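Local coordinates for protein inorganic pyrophosphatase (Neisseria gonorrhoeae, PDB 5TEA) that probably catalyses the magnesium-dependent hydrolysis of inorganic pyrophosphate to two phosphate ions, working as a homohexamer, at residues Gln142-Phe145 against His146-Tyr150. Sequence-based numbering, arbitrary orientation.
Sequences QIEF and HFNHY
Phe-145 and His-149, one helical turn apart, stack face to face, their ring centroids 4.2 Å apart and the planes inclined by 28°. The imidazole comes in by its CD2 corner, which sits over the centre of the phenyl face, 3.5 Å from Phe-145 CE2. A chi1 of -176° swings the phenyl along the helix toward His-149; phenylalanine suits the place because it also meets Phe-59 of a second subunit edge-to-face. Histidine offers a flat ring to stack and a nitrogen, ND1, hydrogen-bonded to Asp-152 OD2. Helix 137-149 packs against strands 80-83, 94-107 and 159-165 of the curled pyrophosphatase sheet, beside Tyr-65 and leading into Tyr-150, both probably substrate-binding. On the sheet-facing side, apolar toward Met-103 and Leu-82, Ile-143 and Phe-147 lie alongside, Ile-143 CG2 at the phenyl edge, 3.8 Å from Phe-147 CD2. Glu-144 and Asn-148 lie side by side on another flank, carboxylate and amide planes nearly perpendicular (84°). One water donates to Glu-144 OE2 and accepts from Asn-148 ND2; the second carboxylate oxygen, OE1, accepts a hydrogen bond from Trp-164 NE1, and the amide's OD1 one from Val-161 N, fastening the helix to strand 159-165. Asn-148 N also donates to Glu-144 O at 3.0 Å.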
loop_
_atom_site.group_PDB
_atom_site.type_symbol
_atom_site.label_atom_id
_atom_site.label_comp_id
_atom_site.label_asym_id
_atom_site.label_seq_id
_atom_site.Cartn_x
_atom_site.Cartn_y
_atom_site.Cartn_z
ATOM N N GLN B 142 -17.805 10.423 11.441
ATOM C CA GLN B 142 -17.445 9.098 10.926
ATOM C C GLN B 142 -17.057 8.156 12.059
ATOM O O GLN B 142 -17.443 6.980 12.062
ATOM C CB GLN B 142 -16.289 9.202 9.921
ATOM C CG GLN B 142 -16.619 9.889 8.613
ATOM C CD GLN B 142 -15.460 9.822 7.629
ATOM O OE1 GLN B 142 -15.003 8.730 7.262
ATOM N NE2 GLN B 142 -14.978 10.982 7.198
ATOM N N ILE B 143 -16.294 8.659 13.030
ATOM C CA ILE B 143 -15.924 7.848 14.182
ATOM C C ILE B 143 -17.167 7.461 14.962
ATOM O O ILE B 143 -17.304 6.324 15.422
ATOM C CB ILE B 143 -14.928 8.614 15.078
ATOM C CG1 ILE B 143 -13.625 8.915 14.320
ATOM C CG2 ILE B 143 -14.657 7.824 16.359
ATOM C CD1 ILE B 143 -12.677 9.811 15.098
ATOM N N GLU B 144 -18.086 8.412 15.123
ATOM C CA GLU B 144 -19.337 8.127 15.816
ATOM C C GLU B 144 -20.116 7.043 15.092
ATOM O O GLU B 144 -20.616 6.098 15.716
ATOM C CB GLU B 144 -20.172 9.400 15.935
ATOM C CG GLU B 144 -21.448 9.224 16.758
ATOM C CD GLU B 144 -22.137 10.544 17.055
ATOM O OE1 GLU B 144 -21.437 11.562 17.225
ATOM O OE2 GLU B 144 -23.382 10.566 17.111
ATOM N N PHE B 145 -20.227 7.159 13.766
ATOM C CA PHE B 145 -20.968 6.145 13.021
ATOM C C PHE B 145 -20.323 4.778 13.177
ATOM O O PHE B 145 -21.022 3.768 13.373
ATOM C CB PHE B 145 -21.067 6.516 11.539
ATOM C CG PHE B 145 -21.910 5.542 10.733
ATOM C CD1 PHE B 145 -21.369 4.344 10.277
ATOM C CD2 PHE B 145 -23.243 5.820 10.453
ATOM C CE1 PHE B 145 -22.141 3.445 9.566
ATOM C CE2 PHE B 145 -24.025 4.922 9.727
ATOM C CZ PHE B 145 -23.467 3.736 9.281
ATOM N N HIS B 146 -18.994 4.723 13.066
ATOM C CA HIS B 146 -18.275 3.466 13.209
ATOM C C HIS B 146 -18.643 2.776 14.512
ATOM O O HIS B 146 -19.029 1.603 14.523
ATOM C CB HIS B 146 -16.755 3.692 13.141
ATOM C CG HIS B 146 -15.963 2.452 13.427
ATOM N ND1 HIS B 146 -15.733 1.476 12.478
ATOM C CD2 HIS B 146 -15.417 1.992 14.576
ATOM C CE1 HIS B 146 -15.044 0.488 13.025
ATOM N NE2 HIS B 146 -14.855 0.770 14.302
ATOM N N PHE B 147 -18.503 3.481 15.630
ATOM C CA PHE B 147 -18.698 2.807 16.903
ATOM C C PHE B 147 -20.162 2.554 17.215
ATOM O O PHE B 147 -20.452 1.670 18.022
ATOM C CB PHE B 147 -18.007 3.602 18.029
ATOM C CG PHE B 147 -16.523 3.387 18.047
ATOM C CD1 PHE B 147 -15.993 2.200 18.536
ATOM C CD2 PHE B 147 -15.657 4.333 17.499
ATOM C CE1 PHE B 147 -14.616 1.950 18.507
ATOM C CE2 PHE B 147 -14.273 4.086 17.459
ATOM C CZ PHE B 147 -13.757 2.910 17.980
ATOM N N ASN B 148 -21.085 3.296 16.592
ATOM C CA ASN B 148 -22.512 3.013 16.731
ATOM C C ASN B 148 -22.944 1.780 15.944
ATOM O O ASN B 148 -24.001 1.207 16.240
ATOM C CB ASN B 148 -23.343 4.214 16.249
ATOM C CG ASN B 148 -23.484 5.290 17.315
ATOM O OD1 ASN B 148 -23.310 5.014 18.499
ATOM N ND2 ASN B 148 -23.839 6.508 16.901
ATOM N N HIS B 149 -22.147 1.344 14.972
ATOM C CA HIS B 149 -22.606 0.314 14.051
ATOM C C HIS B 149 -21.666 -0.874 13.853
ATOM O O HIS B 149 -22.018 -1.795 13.101
ATOM C CB HIS B 149 -22.885 0.958 12.687
ATOM C CG HIS B 149 -24.051 1.893 12.699
ATOM N ND1 HIS B 149 -25.354 1.447 12.643
ATOM C CD2 HIS B 149 -24.117 3.243 12.794
ATOM C CE1 HIS B 149 -26.172 2.485 12.682
ATOM N NE2 HIS B 149 -25.448 3.587 12.775
ATOM N N TYR B 150 -20.496 -0.901 14.496
ATOM C CA TYR B 150 -19.496 -1.884 14.077
ATOM C C TYR B 150 -19.842 -3.314 14.474
ATOM O O TYR B 150 -19.246 -4.250 13.923
ATOM C CB TYR B 150 -18.108 -1.511 14.610
ATOM C CG TYR B 150 -17.904 -1.742 16.089
ATOM C CD1 TYR B 150 -18.503 -0.916 17.032
ATOM C CD2 TYR B 150 -17.092 -2.776 16.539
ATOM C CE1 TYR B 150 -18.298 -1.119 18.391
ATOM C CE2 TYR B 150 -16.881 -2.988 17.887
ATOM C CZ TYR B 150 -17.484 -2.155 18.810
ATOM O OH TYR B 150 -17.277 -2.365 20.153
HETATM O O HOH W 1 -24.592 8.369 18.893
#